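Local coordinates for HTH-type transcriptional activator AmpR (Pseudomonas aeruginosa PAO1, PDB 5MMH), which activates transcription of the beta-lactamase gene ampC by binding its promoter, its effector domain recognising muropeptides derived from the cell wall, at residues Pro116-Phe119 against Gln120-Leu124; Ile134-Thr138 against Ser139-Leu143; Arg190-Ser194 against Ala195-Phe199. All coordinates share one frame; numbering follows the deposited sequence.

Contact 1 (Pro116-Phe119 against Gln120-Leu124)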
loop_
_atom_site.group_PDB
_atom_site.type_symbol
_atom_site.label_atom_id
_atom_site.label_comp_id
_atom_site.label_asym_id
_atom_site.label_seq_id
_atom_site.Cartn_x
_atom_site.Cartn_y
_atom_site.Cartn_z
ATOM N N PRO A 116 1.169 -10.466 19.662
ATOM C CA PRO A 116 1.563 -11.028 20.964
ATOM C C PRO A 116 2.742 -10.298 21.581
ATOM O O PRO A 116 2.747 -10.066 22.795
ATOM C CB PRO A 116 1.889 -12.498 20.645
ATOM C CG PRO A 116 1.954 -12.595 19.174
ATOM C CD PRO A 116 1.085 -11.509 18.626
ATOM N N LEU A 117 3.723 -9.884 20.781
ATOM C CA LEU A 117 4.843 -9.128 21.342
ATOM C C LEU A 117 4.370 -7.829 21.962
ATOM O O LEU A 117 4.829 -7.449 23.044
ATOM C CB LEU A 117 5.894 -8.851 20.272
ATOM C CG LEU A 117 6.896 -9.992 20.077
ATOM C CD1 LEU A 117 7.860 -9.708 18.939
ATOM C CD2 LEU A 117 7.653 -10.230 21.375
ATOM N N TRP A 118 3.430 -7.141 21.304
ATOM C CA TRP A 118 2.970 -5.864 21.830
ATOM C C TRP A 118 2.150 -6.047 23.098
ATOM O O TRP A 118 2.287 -5.259 24.042
ATOM C CB TRP A 118 2.148 -5.120 20.790
ATOM C CG TRP A 118 1.712 -3.754 21.258
ATOM C CD1 TRP A 118 2.372 -2.577 21.059
ATOM C CD2 TRP A 118 0.515 -3.424 21.978
ATOM N NE1 TRP A 118 1.668 -1.537 21.607
ATOM C CE2 TRP A 118 0.522 -2.028 22.176
ATOM C CE3 TRP A 118 -0.567 -4.169 22.465
ATOM C CZ2 TRP A 118 -0.501 -1.362 22.854
ATOM C CZ3 TRP A 118 -1.590 -3.504 23.142
ATOM C CH2 TRP A 118 -1.550 -2.120 23.324
ATOM N N PHE A 119 1.271 -7.053 23.126
ATOM C CA PHE A 119 0.492 -7.313 24.333
ATOM C C PHE A 119 1.415 -7.555 25.524
ATOM O O PHE A 119 1.207 -7.001 26.609
ATOM C CB PHE A 119 -0.451 -8.502 24.115
ATOM C CG PHE A 119 -1.732 -8.145 23.386
ATOM C CD1 PHE A 119 -2.420 -6.976 23.685
ATOM C CD2 PHE A 119 -2.235 -8.970 22.390
ATOM C CE1 PHE A 119 -3.593 -6.639 23.008
ATOM C CE2 PHE A 119 -3.408 -8.647 21.710
ATOM C CZ PHE A 119 -4.089 -7.479 22.015
ATOM N N GLN A 120 2.456 -8.368 25.329
ATOM C CA GLN A 120 3.485 -8.532 26.347
ATOM C C GLN A 120 3.981 -7.184 26.842
ATOM O O GLN A 120 3.878 -6.864 28.028
ATOM C CB GLN A 120 4.646 -9.326 25.780
ATOM C CG GLN A 120 4.477 -10.801 25.808
ATOM C CD GLN A 120 5.813 -11.465 25.643
ATOM O OE1 GLN A 120 6.845 -10.784 25.548
ATOM N NE2 GLN A 120 5.819 -12.790 25.613
ATOM N N ALA A 121 4.507 -6.370 25.929
ATOM C CA ALA A 121 5.010 -5.055 26.309
ATOM C C ALA A 121 3.979 -4.247 27.091
ATOM O O ALA A 121 4.347 -3.394 27.904
ATOM C CB ALA A 121 5.456 -4.292 25.066
ATOM N N ALA A 122 2.694 -4.496 26.870
ATOM C CA ALA A 122 1.643 -3.813 27.616
ATOM C C ALA A 122 1.310 -4.495 28.936
ATOM O O ALA A 122 0.455 -3.995 29.670
ATOM C CB ALA A 122 0.366 -3.707 26.773
ATOM N N GLY A 123 1.945 -5.620 29.245
ATOM C CA GLY A 123 1.660 -6.312 30.484
ATOM C C GLY A 123 0.429 -7.185 30.429
ATOM O O GLY A 123 -0.352 -7.209 31.388
ATOM N N LEU A 124 0.229 -7.898 29.329
ATOM C CA LEU A 124 -0.893 -8.794 29.108
ATOM C C LEU A 124 -0.356 -10.098 28.536
ATOM O O LEU A 124 0.775 -10.143 28.035
ATOM C CB LEU A 124 -1.924 -8.169 28.151
ATOM C CG LEU A 124 -2.646 -6.888 28.598
ATOM C CD1 LEU A 124 -3.478 -6.279 27.463
ATOM C CD2 LEU A 124 -3.527 -7.153 29.800
HETATM O O HOH W 1 7.095 -7.841 23.897
#
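F119 and L124 meet where helix 114-121 runs out, and they do so in a Schellman motif, the C-terminal cap of the helix that links the parallel strands 106-109 and 133-136. G123 makes the turn with positive phi, a backbone setting that suits glycine, and the chain then reverses enough for the L124 N-H to bond back to F119 O at 3.0 Å. That donor lies above the carbonyl plane, 42° out of it. The second bond of the motif runs from G123 N to Q120 O. Outside this backbone ring, the F119 and L124 side chains close together, CD1 of F119 lying 4.0 Å from CD1 of L124, an apolar pair bridging the polar turn. The tight side of the helix is the one that carries W118. With CG anti to the backbone N (chi1 -177°), its indole swings toward the helix end, and the methyl of A122 sits over one ring face near the rim, CB lying 4.1 Å from CZ3 of W118. F119 CD1 comes in at the indole edge, in its plane. L101 touches both aromatic side chains, V177 packs on W118, and the indole NE1 is bonded to T175 O, so this buried polar atom is paired. Matters are slacker round the other side, where L117 and Q120 face solvent. Here the backbone still bonds regularly, nearly straight from Q120 N to P116 O, but the side chains barely meet: CD2 of L117 stays 4.3 Å from OE1 of Q120. A water does the joining instead. It donates to L117 O at 2.5 Å, short enough to leave its exact place in some doubt, and reaches OE1 of Q120 only through a weak bond of 3.4 Å.

Contact 2 (Ile134-Thr138 against Ser139-Leu143)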
loop_
_atom_site.group_PDB
_atom_site.type_symbol
_atom_site.label_atom_id
_atom_site.label_comp_id
_atom_site.label_asym_id
_atom_site.label_seq_id
_atom_site.Cartn_x
_atom_site.Cartn_y
_atom_site.Cartn_z
ATOM N N ILE A 134 -7.402 -9.503 9.839
ATOM C CA ILE A 134 -7.157 -9.309 8.417
ATOM C C ILE A 134 -5.677 -9.011 8.275
ATOM O O ILE A 134 -5.143 -8.180 9.018
ATOM C CB ILE A 134 -7.988 -8.133 7.861
ATOM C CG1 ILE A 134 -9.438 -8.240 8.331
ATOM C CG2 ILE A 134 -7.865 -8.037 6.350
ATOM C CD1 ILE A 134 -10.207 -6.932 8.295
ATOM N N VAL A 135 -5.020 -9.662 7.329
ATOM C CA VAL A 135 -3.570 -9.577 7.172
ATOM C C VAL A 135 -3.258 -8.645 6.013
ATOM O O VAL A 135 -3.878 -8.738 4.944
ATOM C CB VAL A 135 -2.950 -10.972 6.937
ATOM C CG1 VAL A 135 -1.436 -10.868 6.829
ATOM C CG2 VAL A 135 -3.356 -11.930 8.040
ATOM N N PHE A 136 -2.279 -7.764 6.205
ATOM C CA PHE A 136 -2.006 -6.684 5.269
ATOM C C PHE A 136 -0.578 -6.770 4.756
ATOM O O PHE A 136 0.350 -7.003 5.533
ATOM C CB PHE A 136 -2.247 -5.320 5.926
ATOM C CG PHE A 136 -3.696 -4.977 6.080
ATOM C CD1 PHE A 136 -4.377 -5.281 7.251
ATOM C CD2 PHE A 136 -4.386 -4.375 5.042
ATOM C CE1 PHE A 136 -5.722 -4.973 7.387
ATOM C CE2 PHE A 136 -5.725 -4.071 5.164
ATOM C CZ PHE A 136 -6.397 -4.362 6.342
ATOM N N ASP A 137 -0.411 -6.582 3.448
ATOM C CA ASP A 137 0.917 -6.607 2.858
ATOM C C ASP A 137 1.667 -5.316 3.134
ATOM O O ASP A 137 2.896 -5.318 3.134
ATOM C CB ASP A 137 0.839 -6.873 1.343
ATOM C CG ASP A 137 0.359 -5.632 0.503
ATOM O OD1 ASP A 137 -0.700 -5.012 0.820
ATOM O OD2 ASP A 137 1.016 -5.319 -0.539
ATOM N N THR A 138 0.952 -4.224 3.385
ATOM C CA THR A 138 1.545 -2.905 3.555
ATOM C C THR A 138 0.789 -2.175 4.654
ATOM O O THR A 138 -0.444 -2.258 4.732
ATOM C CB THR A 138 1.518 -2.078 2.228
ATOM O OG1 THR A 138 1.891 -0.716 2.470
ATOM C CG2 THR A 138 0.175 -2.058 1.628
ATOM N N SER A 139 1.541 -1.464 5.497
ATOM C CA SER A 139 0.938 -0.674 6.562
ATOM C C SER A 139 0.057 0.425 6.005
ATOM O O SER A 139 -0.910 0.835 6.659
ATOM C CB SER A 139 2.030 -0.061 7.448
ATOM O OG SER A 139 2.755 -1.068 8.129
ATOM N N LEU A 140 0.378 0.931 4.814
ATOM C CA LEU A 140 -0.505 1.911 4.184
ATOM C C LEU A 140 -1.911 1.353 4.034
ATOM O O LEU A 140 -2.893 2.034 4.349
ATOM C CB LEU A 140 0.043 2.319 2.825
ATOM C CG LEU A 140 1.299 3.185 2.868
ATOM C CD1 LEU A 140 1.763 3.398 1.442
ATOM C CD2 LEU A 140 1.052 4.516 3.584
ATOM N N ALA A 141 -2.031 0.111 3.557
ATOM C CA ALA A 141 -3.359 -0.473 3.420
ATOM C C ALA A 141 -3.981 -0.702 4.788
ATOM O O ALA A 141 -5.187 -0.495 4.966
ATOM C CB ALA A 141 -3.289 -1.785 2.632
ATOM N N MET A 142 -3.155 -1.097 5.770
ATOM C CA MET A 142 -3.627 -1.323 7.134
ATOM C C MET A 142 -4.118 -0.034 7.791
ATOM O O MET A 142 -5.104 -0.056 8.540
ATOM C CB MET A 142 -2.509 -1.946 7.969
ATOM C CG MET A 142 -2.888 -2.178 9.417
ATOM S SD MET A 142 -1.489 -2.430 10.553
ATOM C CE MET A 142 -0.726 -3.917 9.892
ATOM N N LEU A 143 -3.453 1.100 7.525
ATOM C CA LEU A 143 -3.853 2.347 8.178
ATOM C C LEU A 143 -5.086 2.951 7.525
ATOM O O LEU A 143 -5.929 3.542 8.211
ATOM C CB LEU A 143 -2.704 3.351 8.164
ATOM C CG LEU A 143 -1.953 3.410 9.499
ATOM C CD1 LEU A 143 -2.887 3.862 10.608
ATOM C CD2 LEU A 143 -1.337 2.056 9.845
#
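The phenyl ring of F136 lies against the first turn of helix 139-147, with CA of M142 set over one face. M142 CA sits 3.8 Å from the ring centroid and only 11° off the ring normal, a CH-pi contact over the middle of the ring, while CB of M142 covers the same face toward CG. At the CD2-CE2 side the ring meets A141: CD2 of F136 is 3.7 Å from the A141 methyl, and the carbonyl O of A141 approaches obliquely. L107 of the neighbouring strand 106-109 packs on both F136 and M142. D137 OD1 is hydrogen-bonded to T47 OG1 of the second subunit. T138 then starts the helix. Its OG1 stands anti to the backbone N (chi1 170°), which turns the hydroxyl oxygen to the first turn, where it accepts from L140 N at 3.2 Å through a rather bent bond of 139°. The other branch, CG2, lies 3.6 Å from CB of A141, so one side chain both caps the helix and packs against it. M142 N donates to T138 O at 3.1 Å, which probably helps keep M142 over the F136 ring. Across the dimer interface, L140 packs on A141 of the second subunit and A141 on L140 of that chain, a reciprocal pair. T21, at the start of helix 20-37, touches T138, S139 and L140. This is a strand running through a threonine N-cap into a helix, in the periplasmic-binding-protein-like fold of a LysR effector domain, set where two subunits meet.

Contact 3 (Arg190-Ser194 against Ala195-Phe199)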
loop_
_atom_site.group_PDB
_atom_site.type_symbol
_atom_site.label_atom_id
_atom_site.label_comp_id
_atom_site.label_asym_id
_atom_site.label_seq_id
_atom_site.Cartn_x
_atom_site.Cartn_y
_atom_site.Cartn_z
ATOM N N ARG A 190 27.457 -6.792 -5.933
ATOM C CA ARG A 190 27.602 -5.591 -6.734
ATOM C C ARG A 190 28.484 -4.563 -6.040
ATOM O O ARG A 190 28.439 -4.405 -4.816
ATOM C CB ARG A 190 26.234 -4.981 -7.047
ATOM C CG ARG A 190 25.857 -3.792 -6.178
ATOM C CD ARG A 190 24.832 -2.989 -6.866
ATOM N NE ARG A 190 25.444 -2.242 -7.964
ATOM C CZ ARG A 190 24.770 -1.693 -8.963
ATOM N NH1 ARG A 190 25.417 -1.029 -9.909
ATOM N NH2 ARG A 190 23.457 -1.829 -8.994
ATOM N N GLY A 191 29.284 -3.871 -6.828
ATOM C CA GLY A 191 30.057 -2.781 -6.292
ATOM C C GLY A 191 29.218 -1.531 -6.113
ATOM O O GLY A 191 28.192 -1.328 -6.759
ATOM N N GLU A 192 29.665 -0.687 -5.202
ATOM C CA GLU A 192 29.003 0.571 -4.927
ATOM C C GLU A 192 29.536 1.607 -5.901
ATOM O O GLU A 192 30.745 1.857 -5.947
ATOM C CB GLU A 192 29.253 0.984 -3.483
ATOM C CG GLU A 192 29.339 -0.206 -2.555
ATOM C CD GLU A 192 29.379 0.195 -1.104
ATOM O OE1 GLU A 192 29.965 1.255 -0.801
ATOM O OE2 GLU A 192 28.816 -0.542 -0.265
ATOM N N THR A 193 28.641 2.183 -6.696
ATOM C CA THR A 193 29.029 3.230 -7.624
ATOM C C THR A 193 29.185 4.544 -6.867
ATOM O O THR A 193 28.914 4.638 -5.668
ATOM C CB THR A 193 27.992 3.368 -8.733
ATOM O OG1 THR A 193 26.794 3.922 -8.171
ATOM C CG2 THR A 193 27.680 1.995 -9.359
ATOM N N SER A 194 29.597 5.583 -7.582
ATOM C CA SER A 194 29.808 6.872 -6.936
ATOM C C SER A 194 28.482 7.552 -6.588
ATOM O O SER A 194 28.359 8.172 -5.521
ATOM C CB SER A 194 30.675 7.753 -7.831
ATOM O OG SER A 194 30.451 9.118 -7.562
ATOM N N ALA A 195 27.465 7.435 -7.451
ATOM C CA ALA A 195 26.156 7.986 -7.094
ATOM C C ALA A 195 25.566 7.251 -5.899
ATOM O O ALA A 195 24.973 7.878 -5.013
ATOM C CB ALA A 195 25.191 7.930 -8.279
ATOM N N MET A 196 25.738 5.925 -5.850
ATOM C CA MET A 196 25.343 5.166 -4.669
ATOM C C MET A 196 26.004 5.714 -3.406
ATOM O O MET A 196 25.339 5.917 -2.383
ATOM C CB MET A 196 25.697 3.688 -4.844
ATOM C CG MET A 196 24.767 2.908 -5.754
ATOM S SD MET A 196 25.487 1.334 -6.248
ATOM C CE MET A 196 25.388 0.418 -4.724
ATOM N N LEU A 197 27.321 5.954 -3.455
ATOM C CA LEU A 197 28.006 6.460 -2.264
ATOM C C LEU A 197 27.451 7.815 -1.863
ATOM O O LEU A 197 27.201 8.062 -0.677
ATOM C CB LEU A 197 29.525 6.530 -2.495
ATOM C CG LEU A 197 30.146 5.124 -2.544
ATOM C CD1 LEU A 197 31.606 5.113 -2.984
ATOM C CD2 LEU A 197 29.984 4.445 -1.196
ATOM N N ALA A 198 27.205 8.689 -2.843
ATOM C CA ALA A 198 26.622 9.985 -2.529
ATOM C C ALA A 198 25.259 9.819 -1.871
ATOM O O ALA A 198 24.975 10.444 -0.841
ATOM C CB ALA A 198 26.515 10.831 -3.798
ATOM N N PHE A 199 24.399 8.959 -2.441
ATOM C CA PHE A 199 23.066 8.780 -1.868
ATOM C C PHE A 199 23.147 8.240 -0.450
ATOM O O PHE A 199 22.431 8.705 0.438
ATOM C CB PHE A 199 22.227 7.843 -2.742
ATOM C CG PHE A 199 20.885 7.497 -2.156
ATOM C CD1 PHE A 199 19.834 8.393 -2.217
ATOM C CD2 PHE A 199 20.670 6.266 -1.569
ATOM C CE1 PHE A 199 18.598 8.069 -1.681
ATOM C CE2 PHE A 199 19.441 5.947 -1.029
ATOM C CZ PHE A 199 18.412 6.852 -1.077
#
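Two torsions fold M196 back over T193: chi1 of -76° sets CG anti to the carbonyl carbon, and the bend at chi3 (72°) brings the methyl CE against the incoming chain, 3.6 Å from CA of E192. T193 answers with OG1 held between its own backbone N and carbonyl carbon, pointing at the first turn of helix 194-215. There OG1 accepts the N-H of M196 at 3.2 Å in a fairly straight bond, and the thioether SD of M196 receives the N-H of T193 at 3.3 Å. This return bond is weak although it is almost linear, 172° at the hydrogen, as sulfur is a poor acceptor. The two side chains cross at about a right angle, the hydroxyl of T193 lying close against CG of M196. From farther up the loop R190 reaches in: SD of M196 lies 3.9 Å above the plane of its guanidinium, near the rim of the group. NE of R190 donates to G191 O at 3.1 Å, which helps fix the group over the sulfur, and a salt bridge to D60 holds its NH2. E192 crosses L197 at about a right angle, its OE1 lying 3.2 Å from CD2 of L197, while its OE2 pairs with R186. M196, a buried residue, also packs on L14 and Y61 of the central sheet. Backbone bonds carry the helix on, L197 N to T193 O at 3.0 Å and A198 N to S194 O. The two bonds between T193 and M196 make a capping box whose N3 residue is a methionine, its sulfur in the acceptor's place, opening the long C-terminal helix of the LysR effector domain.

Overall arrangement
The three contacts come in series along the chain, each at one end of a helix: contact 1 closes helix 114-121, contact 2 opens helix 139-147, and contact 3 opens helix 194-215. Contacts 1 and 2 are neighbours, their centres 21 Å apart and their nearest atoms about 11 Å, both by the two-stranded sheet of 106-109 and 133-136. Contact 3 lies across the chain's centre, 41 Å between centres from contact 1 and 32 Å from contact 2, beside the six-stranded mixed sheet. This spread is consistent with a two-lobed, periplasmic-binding-protein-like effector domain; of the three, only contact 2 touches the second subunit of the dimer.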